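Local coordinates for protein transcriptional regulator, TetR family (PDB 3NNR) that probably binds DNA through an N-terminal helix-turn-helix motif as a transcriptional regulator of the TetR family, at the interface of chains A and B. Coordinates in Å, arbitrary orientation; residue numbers count along the deposited sequence, not the author numbering. Chains: chain A/B, Transcriptional regulator, TetR family.

The interface of chains A and B. Residues chain A 146-147, 150-151, 153-154; chain B 188-189, 192, 210.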
loop_
_atom_site.group_PDB
_atom_site.type_symbol
_atom_site.label_atom_id
_atom_site.label_comp_id
_atom_site.label_asym_id
_atom_site.label_seq_id
_atom_site.Cartn_x
_atom_site.Cartn_y
_atom_site.Cartn_z
ATOM N N ASP A 146 -16.767 -7.155 -14.426
ATOM C CA ASP A 146 -15.927 -5.946 -14.275
ATOM C C ASP A 146 -15.907 -5.353 -12.877
ATOM O O ASP A 146 -14.828 -5.044 -12.365
ATOM C CB ASP A 146 -16.329 -4.880 -15.290
ATOM C CG ASP A 146 -16.036 -5.306 -16.713
ATOM O OD1 ASP A 146 -15.004 -5.978 -16.949
ATOM O OD2 ASP A 146 -16.822 -4.944 -17.614
ATOM N N LEU A 147 -17.081 -5.186 -12.272
ATOM C CA LEU A 147 -17.176 -4.664 -10.895
ATOM C C LEU A 147 -16.545 -5.617 -9.852
ATOM O O LEU A 147 -16.048 -5.158 -8.822
ATOM C CB LEU A 147 -18.627 -4.317 -10.552
ATOM C CG LEU A 147 -19.005 -3.791 -9.159
ATOM C CD1 LEU A 147 -18.004 -2.772 -8.618
ATOM C CD2 LEU A 147 -20.451 -3.194 -9.166
ATOM N N ALA A 150 -12.608 -5.280 -10.227
ATOM C CA ALA A 150 -12.299 -4.021 -9.561
ATOM C C ALA A 150 -12.315 -4.237 -8.044
ATOM O O ALA A 150 -11.349 -3.903 -7.363
ATOM C CB ALA A 150 -13.289 -2.950 -9.948
HETATM N N MSE A 151 -13.391 -4.815 -7.527
HETATM C CA MSE A 151 -13.479 -5.063 -6.081
HETATM C C MSE A 151 -12.382 -5.960 -5.540
HETATM O O MSE A 151 -11.950 -5.750 -4.410
HETATM C CB MSE A 151 -14.841 -5.620 -5.689
HETATM C CG MSE A 151 -15.839 -4.535 -5.472
HETATM SE SE MSE A 151 -17.594 -5.202 -5.666
HETATM C CE MSE A 151 -17.440 -7.071 -4.955
ATOM N N LEU A 153 -9.280 -6.301 -6.789
ATOM C CA LEU A 153 -8.080 -5.483 -6.717
ATOM C C LEU A 153 -8.076 -4.611 -5.441
ATOM O O LEU A 153 -7.040 -4.535 -4.774
ATOM C CB LEU A 153 -7.930 -4.623 -7.981
ATOM C CG LEU A 153 -6.629 -3.871 -8.211
ATOM C CD1 LEU A 153 -5.435 -4.789 -8.058
ATOM C CD2 LEU A 153 -6.644 -3.212 -9.593
ATOM N N ASN A 154 -9.227 -4.016 -5.080
ATOM C CA ASN A 154 -9.331 -3.203 -3.847
ATOM C C ASN A 154 -9.004 -4.014 -2.593
ATOM O O ASN A 154 -8.323 -3.513 -1.716
ATOM C CB ASN A 154 -10.689 -2.505 -3.717
ATOM C CG ASN A 154 -10.842 -1.313 -4.664
ATOM O OD1 ASN A 154 -9.869 -0.740 -5.136
ATOM N ND2 ASN A 154 -12.072 -0.924 -4.912
ATOM N N TYR B 188 -10.331 5.013 -10.917
ATOM C CA TYR B 188 -11.335 3.987 -11.184
ATOM C C TYR B 188 -11.529 3.106 -9.939
ATOM O O TYR B 188 -12.674 2.820 -9.544
ATOM C CB TYR B 188 -10.897 3.147 -12.401
ATOM C CG TYR B 188 -11.787 1.964 -12.801
ATOM C CD1 TYR B 188 -13.063 2.161 -13.356
ATOM C CD2 TYR B 188 -11.317 0.638 -12.695
ATOM C CE1 TYR B 188 -13.864 1.065 -13.743
ATOM C CE2 TYR B 188 -12.106 -0.450 -13.087
ATOM C CZ TYR B 188 -13.380 -0.234 -13.605
ATOM O OH TYR B 188 -14.150 -1.324 -13.981
ATOM N N GLN B 189 -10.410 2.721 -9.318
ATOM C CA GLN B 189 -10.431 1.891 -8.103
ATOM C C GLN B 189 -11.009 2.615 -6.881
ATOM O O GLN B 189 -11.719 1.984 -6.091
ATOM C CB GLN B 189 -9.037 1.329 -7.791
ATOM C CG GLN B 189 -8.508 0.355 -8.859
ATOM C CD GLN B 189 -9.330 -0.892 -9.000
ATOM O OE1 GLN B 189 -9.685 -1.505 -8.012
ATOM N NE2 GLN B 189 -9.618 -1.288 -10.225
ATOM N N THR B 192 -14.746 2.965 -7.389
ATOM C CA THR B 192 -15.353 1.656 -7.173
ATOM C C THR B 192 -15.792 1.499 -5.714
ATOM O O THR B 192 -16.777 0.817 -5.457
ATOM C CB THR B 192 -14.392 0.521 -7.557
ATOM O OG1 THR B 192 -14.053 0.661 -8.941
ATOM C CG2 THR B 192 -15.005 -0.843 -7.325
ATOM N N ARG B 210 -16.449 7.596 -13.909
ATOM C CA ARG B 210 -15.590 6.466 -13.506
ATOM C C ARG B 210 -15.017 5.747 -14.733
ATOM O O ARG B 210 -13.805 5.533 -14.804
ATOM C CB ARG B 210 -16.359 5.507 -12.570
ATOM C CG ARG B 210 -15.655 4.192 -12.220
ATOM C CD ARG B 210 -16.355 3.484 -11.056
ATOM N NE ARG B 210 -15.835 2.129 -10.852
ATOM C CZ ARG B 210 -16.266 1.008 -11.462
ATOM N NH1 ARG B 210 -17.235 1.028 -12.378
ATOM N NH2 ARG B 210 -15.690 -0.165 -11.177
#
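A:Ala150 and B:Thr192 meet methyl to methyl where two helices pack across the interface of the two chains. The CB of A:Ala150 lies 3.8 Å from CG2 of B:Thr192. A:Leu147 adds its CD1 branch to the same methyl, and the two side chains run antiparallel alongside one another. With OG1 of B:Thr192 beside the backbone N (chi1 -60°), CG2 is anti to that N and points at chain A, while OG1 makes its hydrogen bonds within chain B.

That hydroxyl is well tied. OG1 of B:Thr192 donates to the backbone O of B:Tyr188 at 2.6 Å. B:Arg210 grips the same OG1 side-on, with NE at 3.0 Å and NH2 at 2.9 Å, and the oxygen lies in the guanidinium plane. The ring of B:Tyr188 covers one face of this guanidinium, its CE1 over the centre. The CB of A:Ala150 sits at the guanidinium edge. A valine in place of B:Thr192 would probably leave NE and NH2 of B:Arg210 without this shared acceptor and the backbone O of B:Tyr188 without the hydroxyl donor, so that the guanidinium is held less firmly.

One polar link across the interface is the hydrogen bond from the amide ND2 of A:Asn154 to the backbone O of B:Gln189, 3.2 Å long. The donor is tilted 20° from the carbonyl plane.

The side chain of B:Gln189 bends at chi2 (-63°) and turns its amide toward the chain A helix. CD2 of A:Leu153 packs on its CD at 3.6 Å, the two side chains crossing at about a right angle. As modelled, OE1 of B:Gln189 is 3.0 Å from both the backbone O of A:Ala150 and OD1 of A:Asn154. These oxygens can only accept, so the placing of OE1 and NE2 is doubtful. An exchanged amide would offer an N-H there.

Helix 145-160 of chain A faces helix 186-194 of chain B, with B:Arg210 reaching in from helix 200-211. The patch belongs to a two-fold interface and has a symmetric twin. TetR regulators typically dimerise through helices of the ligand-binding domain, so this is probably part of the dimer interface.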